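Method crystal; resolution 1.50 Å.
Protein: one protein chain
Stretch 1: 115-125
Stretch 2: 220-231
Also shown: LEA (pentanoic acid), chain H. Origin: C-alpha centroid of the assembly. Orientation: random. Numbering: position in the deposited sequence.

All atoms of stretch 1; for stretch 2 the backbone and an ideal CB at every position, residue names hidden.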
# COMPACT_ATOMS: atom_id res chain seq x y z
N ARG A 115 10.61 5.19 3.94
CA ARG A 115 11.57 5.40 4.97
C ARG A 115 11.06 6.23 6.10
O ARG A 115 11.25 5.89 7.27
CB ARG A 115 12.91 6.05 4.40
CG ARG A 115 14.10 5.85 5.19
CD ARG A 115 15.32 6.40 4.43
NE ARG A 115 15.24 7.82 4.43
CZ ARG A 115 15.54 8.58 3.34
NH1 ARG A 115 15.88 8.01 2.15
NH2 ARG A 115 15.55 9.90 3.48
N ARG A 116 10.35 7.30 5.73
CA ARG A 116 9.76 8.14 6.75
C ARG A 116 8.63 7.38 7.51
O ARG A 116 8.55 7.53 8.74
CB ARG A 116 9.15 9.39 6.10
CG ARG A 116 10.22 10.44 5.75
CD ARG A 116 9.55 11.65 5.14
NE ARG A 116 10.58 12.66 4.84
CZ ARG A 116 10.33 13.77 4.14
NH1 ARG A 116 9.19 13.99 3.57
NH2 ARG A 116 11.34 14.67 4.07
N LEU A 117 7.74 6.76 6.77
CA LEU A 117 6.58 6.11 7.44
C LEU A 117 7.01 5.00 8.34
O LEU A 117 6.69 4.99 9.56
CB LEU A 117 5.60 5.63 6.40
CG LEU A 117 4.37 4.89 6.91
CD1 LEU A 117 3.17 5.55 6.21
CD2 LEU A 117 4.35 3.42 6.65
N TRP A 118 7.79 4.08 7.82
CA TRP A 118 8.21 2.94 8.63
C TRP A 118 9.21 3.34 9.70
O TRP A 118 9.30 2.78 10.79
CB TRP A 118 8.73 1.74 7.83
CG TRP A 118 7.69 1.05 7.02
CD1 TRP A 118 7.58 1.01 5.65
CD2 TRP A 118 6.64 0.20 7.52
NE1 TRP A 118 6.54 0.27 5.29
CE2 TRP A 118 5.93 -0.27 6.41
CE3 TRP A 118 6.24 -0.18 8.78
CZ2 TRP A 118 4.83 -1.06 6.51
CZ3 TRP A 118 5.17 -1.00 8.90
CH2 TRP A 118 4.47 -1.46 7.80
N GLY A 119 10.00 4.41 9.39
CA GLY A 119 10.95 4.82 10.39
C GLY A 119 10.25 5.43 11.61
O GLY A 119 10.68 5.25 12.76
N PHE A 120 9.17 6.15 11.36
CA PHE A 120 8.35 6.76 12.43
C PHE A 120 7.66 5.65 13.18
O PHE A 120 7.63 5.66 14.36
CB PHE A 120 7.36 7.71 11.75
CG PHE A 120 6.17 8.21 12.56
CD1 PHE A 120 6.34 8.93 13.64
CD2 PHE A 120 4.90 8.03 12.09
CE1 PHE A 120 5.24 9.46 14.33
CE2 PHE A 120 3.81 8.55 12.72
CZ PHE A 120 4.00 9.27 13.88
N ILE A 121 7.17 4.68 12.47
CA ILE A 121 6.56 3.55 13.22
C ILE A 121 7.59 2.83 14.09
O ILE A 121 7.25 2.47 15.26
CB ILE A 121 5.92 2.62 12.17
CG1 ILE A 121 4.63 3.21 11.60
CG2 ILE A 121 5.67 1.23 12.82
CD1 ILE A 121 4.08 2.65 10.31
N ARG A 122 8.78 2.59 13.60
CA ARG A 122 9.81 1.96 14.36
C ARG A 122 10.15 2.79 15.60
O ARG A 122 10.32 2.30 16.65
CB ARG A 122 11.07 1.68 13.52
CG ARG A 122 12.24 1.13 14.31
CD ARG A 122 13.43 0.69 13.47
NE ARG A 122 13.79 1.71 12.52
CZ ARG A 122 14.46 1.52 11.38
NH1 ARG A 122 14.92 0.33 11.03
NH2 ARG A 122 14.66 2.57 10.59
N GLU A 123 10.31 4.06 15.39
CA GLU A 123 10.57 4.96 16.55
C GLU A 123 9.45 4.90 17.52
O GLU A 123 9.77 4.97 18.75
CB GLU A 123 10.75 6.39 16.02
CG GLU A 123 12.04 6.58 15.28
CD GLU A 123 12.12 7.94 14.59
OE1 GLU A 123 11.13 8.75 14.68
OE2 GLU A 123 13.17 8.15 13.95
N ARG A 124 8.20 4.88 17.16
CA ARG A 124 7.07 4.95 18.12
C ARG A 124 6.90 3.59 18.78
O ARG A 124 6.59 3.52 19.98
CB ARG A 124 5.81 5.36 17.48
CG ARG A 124 5.69 6.78 16.92
CD ARG A 124 5.84 7.83 18.01
NE ARG A 124 4.67 7.80 18.89
CZ ARG A 124 4.49 8.71 19.86
NH1 ARG A 124 5.38 9.65 19.96
NH2 ARG A 124 3.44 8.62 20.64
N PHE A 125 7.10 2.47 18.08
CA PHE A 125 6.71 1.16 18.60
C PHE A 125 7.81 0.23 18.90
O PHE A 125 7.62 -0.77 19.64
CB PHE A 125 5.79 0.49 17.54
CG PHE A 125 4.44 1.09 17.44
CD1 PHE A 125 4.23 2.27 16.70
CD2 PHE A 125 3.38 0.61 18.20
CE1 PHE A 125 2.97 2.83 16.69
CE2 PHE A 125 2.12 1.18 18.12
CZ PHE A 125 1.92 2.31 17.36
N UNK A 220 4.77 20.33 4.74
CA UNK A 220 4.69 19.93 6.11
C UNK A 220 5.38 18.60 6.40
O UNK A 220 5.96 18.34 7.46
CB UNK A 220 3.22 19.85 6.52
N UNK A 221 5.38 17.70 5.39
CA UNK A 221 6.09 16.48 5.50
C UNK A 221 7.58 16.60 5.58
O UNK A 221 8.27 15.86 6.21
CB UNK A 221 5.72 15.59 4.31
N UNK A 222 8.11 17.64 4.89
CA UNK A 222 9.53 17.92 5.06
C UNK A 222 9.96 18.60 6.31
O UNK A 222 11.05 18.38 6.80
CB UNK A 222 10.01 18.78 3.89
N UNK A 223 9.08 19.42 6.79
CA UNK A 223 9.39 20.04 8.07
C UNK A 223 9.23 19.16 9.26
O UNK A 223 10.12 19.04 10.10
CB UNK A 223 8.51 21.28 8.27
N UNK A 224 8.10 18.46 9.38
CA UNK A 224 7.87 17.60 10.54
C UNK A 224 6.71 16.65 10.20
O UNK A 224 5.58 16.81 10.69
CB UNK A 224 7.56 18.43 11.79
N UNK A 225 7.02 15.63 9.35
CA UNK A 225 5.95 14.68 8.99
C UNK A 225 5.40 13.95 10.25
O UNK A 225 4.19 13.92 10.45
CB UNK A 225 6.48 13.66 7.98
N UNK A 226 6.30 13.51 11.06
CA UNK A 226 5.91 12.66 12.18
C UNK A 226 5.09 13.44 13.16
O UNK A 226 4.02 12.99 13.61
CB UNK A 226 7.14 12.06 12.87
N UNK A 227 5.50 14.70 13.49
CA UNK A 227 4.68 15.50 14.38
C UNK A 227 3.34 15.88 13.89
O UNK A 227 2.34 15.92 14.58
CB UNK A 227 5.43 16.79 14.74
N UNK A 228 3.23 16.06 12.58
CA UNK A 228 2.02 16.37 11.96
C UNK A 228 1.05 15.17 11.99
O UNK A 228 -0.10 15.25 12.33
CB UNK A 228 2.29 16.84 10.53
N UNK A 229 1.59 14.03 11.59
CA UNK A 229 0.76 12.84 11.57
C UNK A 229 0.34 12.45 12.97
O UNK A 229 -0.76 11.97 13.18
CB UNK A 229 1.50 11.68 10.90
N UNK A 230 1.22 12.71 13.87
CA UNK A 230 0.93 12.35 15.28
C UNK A 230 -0.20 13.20 15.80
O UNK A 230 -1.17 12.68 16.44
CB UNK A 230 2.16 12.52 16.17
N UNK A 231 -0.24 14.49 15.48
CA UNK A 231 -1.38 15.33 15.73
C UNK A 231 -2.70 14.93 15.10
O UNK A 231 -3.74 14.86 15.73
CB UNK A 231 -1.04 16.75 15.26
C2 LEA H . 3.55 3.02 20.91
O2 LEA H . 3.70 3.81 20.01
C3 LEA H . 2.19 2.70 21.33
C4 LEA H . 2.10 3.14 22.73
C5 LEA H . 2.17 2.02 23.71
C6 LEA H . 1.80 2.44 25.16
O1 LEA H . 4.50 2.53 21.49

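Two helices cross at 45° with their axes 10.4 Å apart at closest approach, and stretch 1 turns Arg116, Phe120 and Arg124 toward its partner, so the hidden residues must answer a ridge of two cationic tips around one aromatic ring.

Position 220 has nothing of stretch 1 within reach of its CB, and the contact leaves the choice open; it is Ala220.

At 221 the CB points sideways, and an ideal CB already lies 3.9 Å from Arg116 NH1. A small residue fits without disturbing the guanidinium, though a flexible polar one might also reach it. Ala221 is deposited. Its carbonyl O lies over one face of the guanidinium, 3.4 Å from Arg116 NH1, at an angle too poor for a hydrogen bond.

Position 222 directs CA-to-CB away, yet its ideal CB is 4.3 Å from Arg116 NH2. A side chain with an acceptor that can bend back would suit: Asp or Asn, perhaps the longer Glu or Gln. The residue is Asn222, with chi1 in m, and its OD1 accepts two hydrogen bonds at the edge of the guanidinium, from Arg116 NH1 at 3.1 Å and from Arg116 NH2 at 3.0 Å. A neutral amide thus pairs with the arginine through a single oxygen.

Position 223 points away into space free of stretch 1, where almost any helix-compatible residue would do; it is Arg223.

Position 224 is also out of reach, but its phi/psi of -164/75 is far from helical, and the backbone N of the residues at 226 and 227 has no bond to the turn before. A short acceptor that could take up a freed NH is a sound guess. Asp224 does so: its OD1 accepts a hydrogen bond from the backbone N of 227 at 2.9 Å.

At 225 CA-to-CB points toward stretch 1, with the ideal CB 4.6 Å from Arg116 CD. A long apolar or aromatic side chain could extend past Arg116 toward Leu117 and Phe120. Trp225, with chi1 in t, brings CZ3 to 3.4 Å from Phe120 CD2 and CH2 to 4.2 Å from Leu117 CB. The Phe120 ring and the six-membered ring of Trp225 meet obliquely, planes at 78°.

Position 226 is the tightest: an ideal CB stands 3.3 Å from Phe120 CD1, so the smallest residues, Ala, Gly or perhaps Ser, are the natural choices. Ala226 it is, its CA over one face of the Phe120 ring.

Position 227 points away and 228 is out of reach, so stretch 1 sets no demand and many helix-compatible residues would do. They are Gly227 and Thr228, whose OG1 donates to Asp224 O at 2.8 Å.

At 229 the CB points toward Phe120, with 4.3 Å from the ideal CB to Phe120 CE2; a small apolar residue suits. Ala229 lines the hole around that ring.

Position 230 also faces stretch 1, its ideal CB 4.4 Å from Phe120 CZ, with Arg124 beyond; Leu, Met or Ile would be reasonable. Leu230 closes the hole at the ring edge and lays CD2 over one face of the Arg124 guanidinium, 3.6 Å from Arg124 NH1.

Position 231 is out of reach of stretch 1, so the contact leaves its choice open, polar or otherwise; it is Arg231.

Stretch 2 (220-231) AANRDWAGTALR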
# COMPACT_ATOMS: atom_id res chain seq x y z
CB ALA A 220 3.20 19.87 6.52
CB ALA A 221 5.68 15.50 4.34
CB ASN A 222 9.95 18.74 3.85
CG ASN A 222 9.68 18.02 2.59
OD1 ASN A 222 9.97 16.81 2.50
ND2 ASN A 222 9.17 18.65 1.60
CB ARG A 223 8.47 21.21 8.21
CG ARG A 223 8.76 21.99 9.50
CD ARG A 223 7.87 23.23 9.57
NE ARG A 223 6.47 22.85 9.64
CZ ARG A 223 5.88 22.37 10.72
NH1 ARG A 223 4.63 22.04 10.59
NH2 ARG A 223 6.55 22.30 11.89
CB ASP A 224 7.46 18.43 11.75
CG ASP A 224 7.37 17.57 13.02
OD1 ASP A 224 7.83 16.40 13.00
OD2 ASP A 224 6.88 18.12 14.00
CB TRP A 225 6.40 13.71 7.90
CG TRP A 225 5.34 12.76 7.58
CD1 TRP A 225 4.20 13.01 6.90
CD2 TRP A 225 5.23 11.45 8.09
NE1 TRP A 225 3.38 11.89 6.91
CE2 TRP A 225 3.97 10.93 7.62
CE3 TRP A 225 6.04 10.63 8.81
CZ2 TRP A 225 3.57 9.65 7.90
CZ3 TRP A 225 5.63 9.43 9.13
CH2 TRP A 225 4.42 8.91 8.66
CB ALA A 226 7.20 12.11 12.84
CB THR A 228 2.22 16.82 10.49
OG1 THR A 228 3.09 18.02 10.47
CG2 THR A 228 0.95 17.17 9.87
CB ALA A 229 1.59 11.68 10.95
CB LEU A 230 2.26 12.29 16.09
CG LEU A 230 2.25 11.93 17.48
CD1 LEU A 230 1.87 10.43 17.45
CD2 LEU A 230 3.61 12.20 18.14
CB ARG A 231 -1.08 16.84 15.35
CG ARG A 231 -2.34 17.73 15.31
CD ARG A 231 -2.03 19.24 15.16
NE ARG A 231 -1.44 19.54 13.86
CZ ARG A 231 -2.08 19.45 12.70
NH1 ARG A 231 -3.37 19.10 12.66
NH2 ARG A 231 -1.44 19.76 11.57
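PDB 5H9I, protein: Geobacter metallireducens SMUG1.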